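Long-range contacts in histone-lysine N-methyltransferase SETMAR (PDB 3K9J), which couples a histone-lysine methyltransferase to a transposon-derived, DNA-binding nuclease domain, the part described here, and acts in double-strand break repair and stalled replication fork restart: residues T49-W54 / P176-V181; N22-R27 / N234-D239; G96-S101 / Q123-L128. The protein carries 3 engineered substitutions. All blocks are in the same frame, centred on the assembly; numbering follows the deposited sequence.

Contact 1: residues T49-W54 / P176-V181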
loop_
_atom_site.group_PDB
_atom_site.type_symbol
_atom_site.label_atom_id
_atom_site.label_comp_id
_atom_site.label_asym_id
_atom_site.label_seq_id
_atom_site.Cartn_x
_atom_site.Cartn_y
_atom_site.Cartn_z
ATOM N N THR B 49 8.680 -10.918 8.068
ATOM C CA THR B 49 7.248 -11.200 8.096
ATOM C C THR B 49 6.909 -11.988 9.362
ATOM O O THR B 49 7.795 -12.556 10.006
ATOM C CB THR B 49 6.751 -11.910 6.809
ATOM O OG1 THR B 49 5.318 -11.859 6.744
ATOM C CG2 THR B 49 7.220 -13.375 6.744
ATOM N N CYS B 50 5.639 -12.001 9.727
ATOM C CA CYS B 50 5.249 -12.584 11.001
ATOM C C CYS B 50 3.770 -12.920 11.021
ATOM O O CYS B 50 3.011 -12.439 10.198
ATOM C CB CYS B 50 5.515 -11.588 12.109
ATOM S SG CYS B 50 4.419 -10.164 11.965
ATOM N N ASP B 51 3.357 -13.727 11.995
ATOM C CA ASP B 51 1.945 -13.945 12.221
ATOM C C ASP B 51 1.805 -14.721 13.512
ATOM O O ASP B 51 2.800 -15.138 14.085
ATOM C CB ASP B 51 1.315 -14.770 11.099
ATOM C CG ASP B 51 -0.203 -14.736 11.155
ATOM O OD1 ASP B 51 -0.745 -13.780 11.739
ATOM O OD2 ASP B 51 -0.854 -15.656 10.620
ATOM N N GLU B 52 0.570 -14.943 13.929
ATOM C CA GLU B 52 0.307 -15.666 15.177
ATOM C C GLU B 52 -0.425 -16.966 14.921
ATOM O O GLU B 52 -1.050 -17.138 13.882
ATOM C CB GLU B 52 -0.524 -14.794 16.116
ATOM C CG GLU B 52 0.186 -13.552 16.590
ATOM C CD GLU B 52 -0.059 -12.361 15.690
ATOM O OE1 GLU B 52 0.890 -11.578 15.482
ATOM O OE2 GLU B 52 -1.194 -12.213 15.186
ATOM N N LYS B 53 -0.387 -17.883 15.886
ATOM C CA LYS B 53 -1.050 -19.153 15.676
ATOM C C LYS B 53 -1.379 -19.733 17.034
ATOM O O LYS B 53 -0.591 -19.606 17.963
ATOM C CB LYS B 53 -0.135 -20.127 14.927
ATOM C CG LYS B 53 -0.779 -21.481 14.581
ATOM C CD LYS B 53 0.158 -22.357 13.752
ATOM C CE LYS B 53 -0.390 -23.780 13.570
ATOM N NZ LYS B 53 -1.811 -23.790 13.114
ATOM N N TRP B 54 -2.544 -20.353 17.136
ATOM C CA TRP B 54 -2.932 -21.049 18.363
ATOM C C TRP B 54 -2.333 -22.433 18.341
ATOM O O TRP B 54 -2.521 -23.181 17.382
ATOM C CB TRP B 54 -4.454 -21.148 18.455
ATOM C CG TRP B 54 -5.108 -19.879 18.880
ATOM C CD1 TRP B 54 -5.915 -19.075 18.129
ATOM C CD2 TRP B 54 -5.001 -19.254 20.163
ATOM N NE1 TRP B 54 -6.320 -17.986 18.872
ATOM C CE2 TRP B 54 -5.780 -18.083 20.126
ATOM C CE3 TRP B 54 -4.337 -19.585 21.350
ATOM C CZ2 TRP B 54 -5.897 -17.234 21.220
ATOM C CZ3 TRP B 54 -4.452 -18.738 22.426
ATOM C CH2 TRP B 54 -5.229 -17.580 22.359
ATOM N N PRO B 176 3.461 -15.213 3.596
ATOM C CA PRO B 176 4.343 -16.388 3.617
ATOM C C PRO B 176 4.268 -17.202 4.927
ATOM O O PRO B 176 4.427 -18.422 4.897
ATOM C CB PRO B 176 5.737 -15.778 3.468
ATOM C CG PRO B 176 5.501 -14.472 2.721
ATOM C CD PRO B 176 4.175 -13.978 3.235
ATOM N N THR B 177 4.050 -16.544 6.056
ATOM C CA THR B 177 3.913 -17.304 7.300
ATOM C C THR B 177 2.718 -18.260 7.204
ATOM O O THR B 177 2.751 -19.367 7.731
ATOM C CB THR B 177 3.764 -16.387 8.510
ATOM O OG1 THR B 177 4.943 -15.578 8.617
ATOM C CG2 THR B 177 3.617 -17.219 9.766
ATOM N N ASN B 178 1.668 -17.820 6.518
ATOM C CA ASN B 178 0.457 -18.613 6.363
ATOM C C ASN B 178 0.526 -19.641 5.239
ATOM O O ASN B 178 0.212 -20.807 5.465
ATOM C CB ASN B 178 -0.751 -17.714 6.162
ATOM C CG ASN B 178 -1.023 -16.851 7.359
ATOM O OD1 ASN B 178 -0.960 -15.628 7.277
ATOM N ND2 ASN B 178 -1.301 -17.483 8.495
ATOM N N TYR B 179 0.929 -19.218 4.040
ATOM C CA TYR B 179 0.964 -20.137 2.919
ATOM C C TYR B 179 2.166 -21.086 2.951
ATOM O O TYR B 179 2.151 -22.124 2.306
ATOM C CB TYR B 179 0.832 -19.403 1.565
ATOM C CG TYR B 179 2.026 -18.601 1.083
ATOM C CD1 TYR B 179 1.940 -17.211 0.950
ATOM C CD2 TYR B 179 3.211 -19.227 0.689
ATOM C CE1 TYR B 179 3.010 -16.465 0.475
ATOM C CE2 TYR B 179 4.291 -18.481 0.214
ATOM C CZ TYR B 179 4.176 -17.098 0.122
ATOM O OH TYR B 179 5.220 -16.342 -0.341
ATOM N N HIS B 180 3.198 -20.750 3.713
ATOM C CA HIS B 180 4.397 -21.588 3.708
ATOM C C HIS B 180 4.707 -22.156 5.100
ATOM O O HIS B 180 4.516 -23.346 5.348
ATOM C CB HIS B 180 5.589 -20.815 3.125
ATOM C CG HIS B 180 6.872 -21.589 3.095
ATOM N ND1 HIS B 180 7.086 -22.653 2.243
ATOM C CD2 HIS B 180 8.019 -21.433 3.797
ATOM C CE1 HIS B 180 8.308 -23.122 2.428
ATOM N NE2 HIS B 180 8.897 -22.394 3.362
ATOM N N VAL B 181 5.151 -21.311 6.022
ATOM C CA VAL B 181 5.615 -21.791 7.323
ATOM C C VAL B 181 4.553 -22.595 8.075
ATOM O O VAL B 181 4.811 -23.712 8.471
ATOM C CB VAL B 181 6.105 -20.634 8.238
ATOM C CG1 VAL B 181 6.461 -21.156 9.637
ATOM C CG2 VAL B 181 7.306 -19.930 7.623
HETATM O O HOH W 1 3.506 -13.839 6.608
HETATM O O HOH W 2 1.350 -13.715 7.955
#
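Asp-51 and Asn-178 join a strand to a helix through a single direct hydrogen bond. The amide nitrogen ND2 of Asn-178 gives a proton to OD2 of Asp-51 over 2.8 Å, arriving nearly along the carboxylate's C-O direction although the two flat groups stand 77° apart. Nearer the backbone, CB of Asp-51 meets CG2 of Thr-177 at 3.6 Å; that methyl lies anti to its backbone N, which brings it up against the strand. The other branch, OG1 of Thr-177, passes CG2 of Thr-49 at 3.7 Å and takes its hydrogen bond from Trp-92 NE1 of the adjacent strand. A water bridges the segments here, giving a proton to Thr-49 OG1 (2.7 Å) and accepting one from Thr-177 N, while Thr-49 OG1 is also bonded to Leu-141 O. OD2 of Asp-51 also forms a salt bridge with Lys-13, while Glu-52 N bonds weakly to OD1. Without the amide of Asn-178, as with an alanine here, OD2 would probably be left to Lys-13 and the one direct strand-helix hydrogen bond lost. Asp-51 and Asp-143 are the magnesium-binding residues of this domain. Asn-178, with 34 residues between it and Asp-143, fits the third position of the mariner DD34D motif, where asparagine replaces aspartate and transposase activity is lost, within an RNase H-like catalytic core.

Contact 2: residues N22-R27 / N234-D239; sequences NQKNRR and NGSYFD
Arg-27 reaches from helix 21-40 to the backbone of the C-terminal tail and shows how one guanidinium can fix an irregular chain. Its CB already lies 3.7 Å from the carbonyl O of Gly-235, and CD comes closer to the same oxygen. The bend at the third torsion (chi3 43°) then turns NE onto that oxygen, with a hydrogen bond of 2.8 Å between Arg-27 NE and Gly-235 O. This acceptor lies in the guanidinium plane, although the donor stands above the plane of the carbonyl. At the tip, NH2 of Arg-27 bonds to the carbonyl O of Ser-236 at 3.1 Å and also forms a salt bridge with Asp-173. Over one face of the guanidinium comes CD2 of Tyr-237, 3.6 Å from NH2 of Arg-27, with the planes 67° apart; the hydroxyl of Tyr-237 is bonded to Tyr-170 O. Lys-24, one turn earlier, runs extended to Ser-236, where its NZ donates to OG over 2.8 Å; that hydroxyl is bonded in turn to Cys-233 O. Gly-235 CA, for its part, makes a C-H...O contact of 3.3 Å with Lys-24 O. A beta carbon on Gly-235 would collide with that carbonyl, just past the Schellman motif in which Asn-234 ends helix 223-232. The chemistry is that of cationic side chains serving mainly neutral oxygens: two successive carbonyls and a hydroxyl of the tail are gripped by directional bonds from the helix, while Asp-173 probably balances the buried arginine's charge.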
loop_
_atom_site.group_PDB
_atom_site.type_symbol
_atom_site.label_atom_id
_atom_site.label_comp_id
_atom_site.label_asym_id
_atom_site.label_seq_id
_atom_site.Cartn_x
_atom_site.Cartn_y
_atom_site.Cartn_z
ATOM N N ASN B 22 -14.662 -5.745 -5.382
ATOM C CA ASN B 22 -13.742 -4.761 -4.830
ATOM C C ASN B 22 -12.594 -5.400 -4.062
ATOM O O ASN B 22 -11.476 -4.901 -4.072
ATOM C CB ASN B 22 -14.486 -3.731 -3.973
ATOM C CG ASN B 22 -15.084 -2.612 -4.809
ATOM O OD1 ASN B 22 -14.498 -1.537 -4.933
ATOM N ND2 ASN B 22 -16.235 -2.874 -5.417
ATOM N N GLN B 23 -12.873 -6.513 -3.404
ATOM C CA GLN B 23 -11.821 -7.256 -2.739
ATOM C C GLN B 23 -10.856 -7.866 -3.761
ATOM O O GLN B 23 -9.656 -7.954 -3.510
ATOM C CB GLN B 23 -12.417 -8.328 -1.818
ATOM C CG GLN B 23 -13.116 -7.759 -0.576
ATOM C CD GLN B 23 -14.048 -8.767 0.093
ATOM O OE1 GLN B 23 -14.426 -9.777 -0.505
ATOM N NE2 GLN B 23 -14.432 -8.485 1.331
ATOM N N LYS B 24 -11.376 -8.277 -4.916
ATOM C CA LYS B 24 -10.537 -8.771 -6.007
ATOM C C LYS B 24 -9.719 -7.654 -6.656
ATOM O O LYS B 24 -8.557 -7.847 -6.999
ATOM C CB LYS B 24 -11.385 -9.465 -7.074
ATOM C CG LYS B 24 -12.014 -10.775 -6.614
ATOM C CD LYS B 24 -12.755 -11.449 -7.764
ATOM C CE LYS B 24 -13.075 -12.906 -7.442
ATOM N NZ LYS B 24 -13.517 -13.679 -8.649
ATOM N N ASN B 25 -10.331 -6.490 -6.845
ATOM C CA ASN B 25 -9.595 -5.354 -7.377
ATOM C C ASN B 25 -8.443 -4.962 -6.443
ATOM O O ASN B 25 -7.359 -4.589 -6.893
ATOM C CB ASN B 25 -10.528 -4.156 -7.599
ATOM C CG ASN B 25 -11.518 -4.379 -8.752
ATOM O OD1 ASN B 25 -12.496 -3.637 -8.891
ATOM N ND2 ASN B 25 -11.267 -5.394 -9.577
ATOM N N ARG B 26 -8.686 -5.038 -5.142
ATOM C CA ARG B 26 -7.663 -4.658 -4.174
ATOM C C ARG B 26 -6.484 -5.629 -4.227
ATOM O O ARG B 26 -5.330 -5.216 -4.250
ATOM C CB ARG B 26 -8.252 -4.595 -2.764
ATOM C CG ARG B 26 -7.881 -3.360 -1.980
ATOM C CD ARG B 26 -6.455 -2.917 -2.255
ATOM N NE ARG B 26 -5.784 -2.370 -1.070
ATOM C CZ ARG B 26 -4.818 -1.463 -1.135
ATOM N NH1 ARG B 26 -4.435 -1.005 -2.315
ATOM N NH2 ARG B 26 -4.240 -1.007 -0.029
ATOM N N ARG B 27 -6.775 -6.925 -4.279
ATOM C CA ARG B 27 -5.715 -7.937 -4.383
ATOM C C ARG B 27 -4.931 -7.767 -5.673
ATOM O O ARG B 27 -3.699 -7.809 -5.669
ATOM C CB ARG B 27 -6.298 -9.361 -4.311
ATOM C CG ARG B 27 -6.862 -9.690 -2.940
ATOM C CD ARG B 27 -7.735 -10.956 -2.954
ATOM N NE ARG B 27 -7.155 -12.037 -3.749
ATOM C CZ ARG B 27 -6.294 -12.934 -3.280
ATOM N NH1 ARG B 27 -5.909 -12.874 -2.015
ATOM N NH2 ARG B 27 -5.815 -13.897 -4.080
ATOM N N ASN B 234 -7.013 -12.177 -12.099
ATOM C CA ASN B 234 -7.775 -10.940 -11.950
ATOM C C ASN B 234 -8.154 -10.674 -10.498
ATOM O O ASN B 234 -9.240 -10.181 -10.221
ATOM C CB ASN B 234 -9.039 -10.952 -12.823
ATOM C CG ASN B 234 -8.729 -10.911 -14.311
ATOM O OD1 ASN B 234 -7.736 -10.323 -14.740
ATOM N ND2 ASN B 234 -9.591 -11.534 -15.110
ATOM N N GLY B 235 -7.258 -11.006 -9.570
ATOM C CA GLY B 235 -7.517 -10.751 -8.170
ATOM C C GLY B 235 -8.286 -11.824 -7.415
ATOM O O GLY B 235 -8.446 -11.701 -6.212
ATOM N N SER B 236 -8.782 -12.865 -8.085
ATOM C CA SER B 236 -9.407 -13.971 -7.333
ATOM C C SER B 236 -8.347 -14.776 -6.579
ATOM O O SER B 236 -7.151 -14.574 -6.772
ATOM C CB SER B 236 -10.180 -14.956 -8.244
ATOM O OG SER B 236 -10.842 -14.300 -9.314
ATOM N N TYR B 237 -8.799 -15.715 -5.754
ATOM C CA TYR B 237 -7.930 -16.764 -5.226
ATOM C C TYR B 237 -7.475 -17.677 -6.360
ATOM O O TYR B 237 -8.136 -17.763 -7.388
ATOM C CB TYR B 237 -8.676 -17.595 -4.192
ATOM C CG TYR B 237 -9.048 -16.815 -2.960
ATOM C CD1 TYR B 237 -10.332 -16.873 -2.442
ATOM C CD2 TYR B 237 -8.117 -16.001 -2.327
ATOM C CE1 TYR B 237 -10.680 -16.156 -1.327
ATOM C CE2 TYR B 237 -8.456 -15.272 -1.221
ATOM C CZ TYR B 237 -9.733 -15.356 -0.717
ATOM O OH TYR B 237 -10.065 -14.641 0.403
ATOM N N PHE B 238 -6.348 -18.349 -6.170
ATOM C CA PHE B 238 -5.777 -19.187 -7.216
ATOM C C PHE B 238 -5.410 -20.555 -6.675
ATOM O O PHE B 238 -4.829 -21.374 -7.382
ATOM C CB PHE B 238 -4.536 -18.525 -7.812
ATOM C CG PHE B 238 -3.616 -17.943 -6.779
ATOM C CD1 PHE B 238 -3.727 -16.611 -6.409
ATOM C CD2 PHE B 238 -2.659 -18.728 -6.165
ATOM C CE1 PHE B 238 -2.910 -16.076 -5.462
ATOM C CE2 PHE B 238 -1.811 -18.184 -5.207
ATOM C CZ PHE B 238 -1.944 -16.857 -4.857
ATOM N N ASP B 239 -5.723 -20.787 -5.408
ATOM C CA ASP B 239 -5.562 -22.107 -4.803
ATOM C C ASP B 239 -6.322 -22.205 -3.488
ATOM O O ASP B 239 -5.983 -23.033 -2.644
ATOM C CB ASP B 239 -4.081 -22.480 -4.605
ATOM C CG ASP B 239 -3.342 -21.540 -3.642
ATOM O OD1 ASP B 239 -2.096 -21.649 -3.555
ATOM O OD2 ASP B 239 -3.991 -20.698 -2.973
#

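Contact 3: residues G96-S101 / Q123-L128; sequences GLIHYS and QKLQRL
Ile-98 and Lys-124 contribute most of the buried surface where strand 96-102 meets the last turns of helix 111-128. The isoleucine uses both branches: CD1 meets CG of Leu-125 at 3.9 Å, and CG2 packs over the helix backbone, 3.9 Å from Leu-125 N. With CG2 anti to the backbone N and CG1 anti to the carbonyl carbon (chi1 -58°), one branch meets the side chain of Leu-125 and the other its backbone. Lys-124 runs out extended, and its CD lies 3.4 Å from the carbonyl O of Ile-98 and 3.8 Å from CD2 of His-99. The imidazole of His-99 crosses the lysine chain at about a right angle and also meets the ring of Trp-91. A turn beyond Lys-124, Leu-128 sets CD1 against Leu-97 O. Ile-98 and His-99 together face Trp-91 as a classic beta bulge, an irregularity consistent with two consecutive residues both touching the helix. Met-121, about one turn before Lys-124, touches both. The axes of the two segments approach to 7.9 Å and run nearly antiparallel, at 157°. A helix returning across the sheet from the third strand in sequence, at one edge of the sheet, is characteristic of the RNase H-like fold of DDE transposases.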
loop_
_atom_site.group_PDB
_atom_site.type_symbol
_atom_site.label_atom_id
_atom_site.label_comp_id
_atom_site.label_asym_id
_atom_site.label_seq_id
_atom_site.Cartn_x
_atom_site.Cartn_y
_atom_site.Cartn_z
ATOM N N GLY B 96 16.138 -16.289 7.593
ATOM C CA GLY B 96 15.866 -17.325 8.584
ATOM C C GLY B 96 14.975 -16.874 9.727
ATOM O O GLY B 96 14.388 -15.788 9.692
ATOM N N LEU B 97 14.869 -17.719 10.747
ATOM C CA LEU B 97 14.066 -17.425 11.922
ATOM C C LEU B 97 14.650 -16.228 12.690
ATOM O O LEU B 97 15.854 -16.160 12.924
ATOM C CB LEU B 97 14.013 -18.675 12.821
ATOM C CG LEU B 97 13.125 -18.686 14.061
ATOM C CD1 LEU B 97 11.685 -18.351 13.675
ATOM C CD2 LEU B 97 13.216 -20.056 14.776
ATOM N N ILE B 98 13.820 -15.260 13.056
ATOM C CA ILE B 98 14.359 -14.155 13.837
ATOM C C ILE B 98 14.003 -14.297 15.319
ATOM O O ILE B 98 14.867 -14.147 16.186
ATOM C CB ILE B 98 13.926 -12.772 13.304
ATOM C CG1 ILE B 98 14.375 -12.598 11.844
ATOM C CG2 ILE B 98 14.495 -11.641 14.192
ATOM C CD1 ILE B 98 13.643 -11.470 11.126
ATOM N N HIS B 99 12.744 -14.613 15.601
ATOM C CA HIS B 99 12.253 -14.557 16.972
ATOM C C HIS B 99 10.879 -15.197 17.015
ATOM O O HIS B 99 10.125 -15.098 16.060
ATOM C CB HIS B 99 12.167 -13.087 17.404
ATOM C CG HIS B 99 11.487 -12.865 18.723
ATOM N ND1 HIS B 99 10.286 -12.197 18.837
ATOM C CD2 HIS B 99 11.855 -13.189 19.984
ATOM C CE1 HIS B 99 9.933 -12.144 20.109
ATOM N NE2 HIS B 99 10.870 -12.733 20.824
ATOM N N TYR B 100 10.564 -15.901 18.097
ATOM C CA TYR B 100 9.195 -16.321 18.334
ATOM C C TYR B 100 8.956 -16.243 19.827
ATOM O O TYR B 100 9.899 -16.239 20.595
ATOM C CB TYR B 100 8.923 -17.735 17.800
ATOM C CG TYR B 100 9.803 -18.808 18.399
ATOM C CD1 TYR B 100 11.018 -19.130 17.821
ATOM C CD2 TYR B 100 9.423 -19.489 19.546
ATOM C CE1 TYR B 100 11.832 -20.097 18.364
ATOM C CE2 TYR B 100 10.235 -20.465 20.098
ATOM C CZ TYR B 100 11.439 -20.764 19.496
ATOM O OH TYR B 100 12.260 -21.738 20.021
ATOM N N SER B 101 7.708 -16.142 20.244
ATOM C CA SER B 101 7.432 -16.132 21.674
ATOM C C SER B 101 6.046 -16.653 21.952
ATOM O O SER B 101 5.156 -16.583 21.109
ATOM C CB SER B 101 7.590 -14.722 22.248
ATOM O OG SER B 101 6.502 -13.905 21.867
ATOM N N GLN B 123 15.795 -6.213 18.205
ATOM C CA GLN B 123 17.110 -6.387 18.825
ATOM C C GLN B 123 17.785 -7.612 18.236
ATOM O O GLN B 123 18.982 -7.612 17.936
ATOM C CB GLN B 123 16.991 -6.555 20.350
ATOM C CG GLN B 123 16.660 -5.285 21.111
ATOM C CD GLN B 123 16.541 -5.531 22.614
ATOM O OE1 GLN B 123 16.168 -6.626 23.051
ATOM N NE2 GLN B 123 16.862 -4.514 23.409
ATOM N N LYS B 124 17.006 -8.671 18.075
ATOM C CA LYS B 124 17.537 -9.904 17.523
ATOM C C LYS B 124 17.920 -9.685 16.076
ATOM O O LYS B 124 18.979 -10.121 15.636
ATOM C CB LYS B 124 16.517 -11.036 17.649
ATOM C CG LYS B 124 16.295 -11.446 19.087
ATOM C CD LYS B 124 15.499 -12.721 19.221
ATOM C CE LYS B 124 15.277 -13.051 20.704
ATOM N NZ LYS B 124 14.403 -14.250 20.834
ATOM N N LEU B 125 17.060 -8.983 15.347
ATOM C CA LEU B 125 17.306 -8.739 13.931
ATOM C C LEU B 125 18.599 -7.933 13.790
ATOM O O LEU B 125 19.437 -8.226 12.938
ATOM C CB LEU B 125 16.129 -7.984 13.291
ATOM C CG LEU B 125 15.775 -8.255 11.814
ATOM C CD1 LEU B 125 15.111 -7.060 11.159
ATOM C CD2 LEU B 125 16.976 -8.695 11.010
ATOM N N GLN B 126 18.758 -6.911 14.627
ATOM C CA GLN B 126 19.957 -6.082 14.558
ATOM C C GLN B 126 21.212 -6.916 14.789
ATOM O O GLN B 126 22.230 -6.701 14.141
ATOM C CB GLN B 126 19.894 -4.934 15.563
ATOM C CG GLN B 126 18.894 -3.848 15.207
ATOM C CD GLN B 126 18.919 -2.684 16.193
ATOM O OE1 GLN B 126 18.820 -1.518 15.798
ATOM N NE2 GLN B 126 19.063 -2.994 17.480
ATOM N N ARG B 127 21.129 -7.880 15.700
ATOM C CA ARG B 127 22.281 -8.715 16.024
ATOM C C ARG B 127 22.629 -9.684 14.894
ATOM O O ARG B 127 23.802 -9.865 14.571
ATOM C CB ARG B 127 22.067 -9.451 17.349
ATOM C CG ARG B 127 21.959 -8.489 18.538
ATOM C CD ARG B 127 22.248 -9.158 19.879
ATOM N NE ARG B 127 21.215 -10.116 20.274
ATOM C CZ ARG B 127 20.115 -9.794 20.951
ATOM N NH1 ARG B 127 19.895 -8.531 21.303
ATOM N NH2 ARG B 127 19.231 -10.734 21.274
ATOM N N LEU B 128 21.612 -10.286 14.283
ATOM C CA LEU B 128 21.829 -11.138 13.119
ATOM C C LEU B 128 22.456 -10.368 11.962
ATOM O O LEU B 128 23.283 -10.909 11.232
ATOM C CB LEU B 128 20.521 -11.792 12.669
ATOM C CG LEU B 128 19.966 -12.861 13.615
ATOM C CD1 LEU B 128 18.718 -13.514 13.048
ATOM C CD2 LEU B 128 21.022 -13.923 13.938
#

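Contacts 1 and 3 reach the same mixed sheet, at its middle strand and one edge strand, with centres 15 Å apart. Contact 2 lies away from the sheet, its centre 20 Å from that of contact 1 and 33 Å from that of contact 3, with contacts 2 and 3 on opposite sides of the chain's centre. Contact 1 supplies Asp-51 to the magnesium site; its side chain is about 5 Å from that of Asp-143. The other two lie farther out: Tyr-237 of contact 2 is about 11 Å from Asp-143, and Leu-97 of contact 3 about 11 Å from Asp-51, between side chains. Contact 2 also borders the dimer interface, where Asn-22 bonds to Arg-146 of the second subunit.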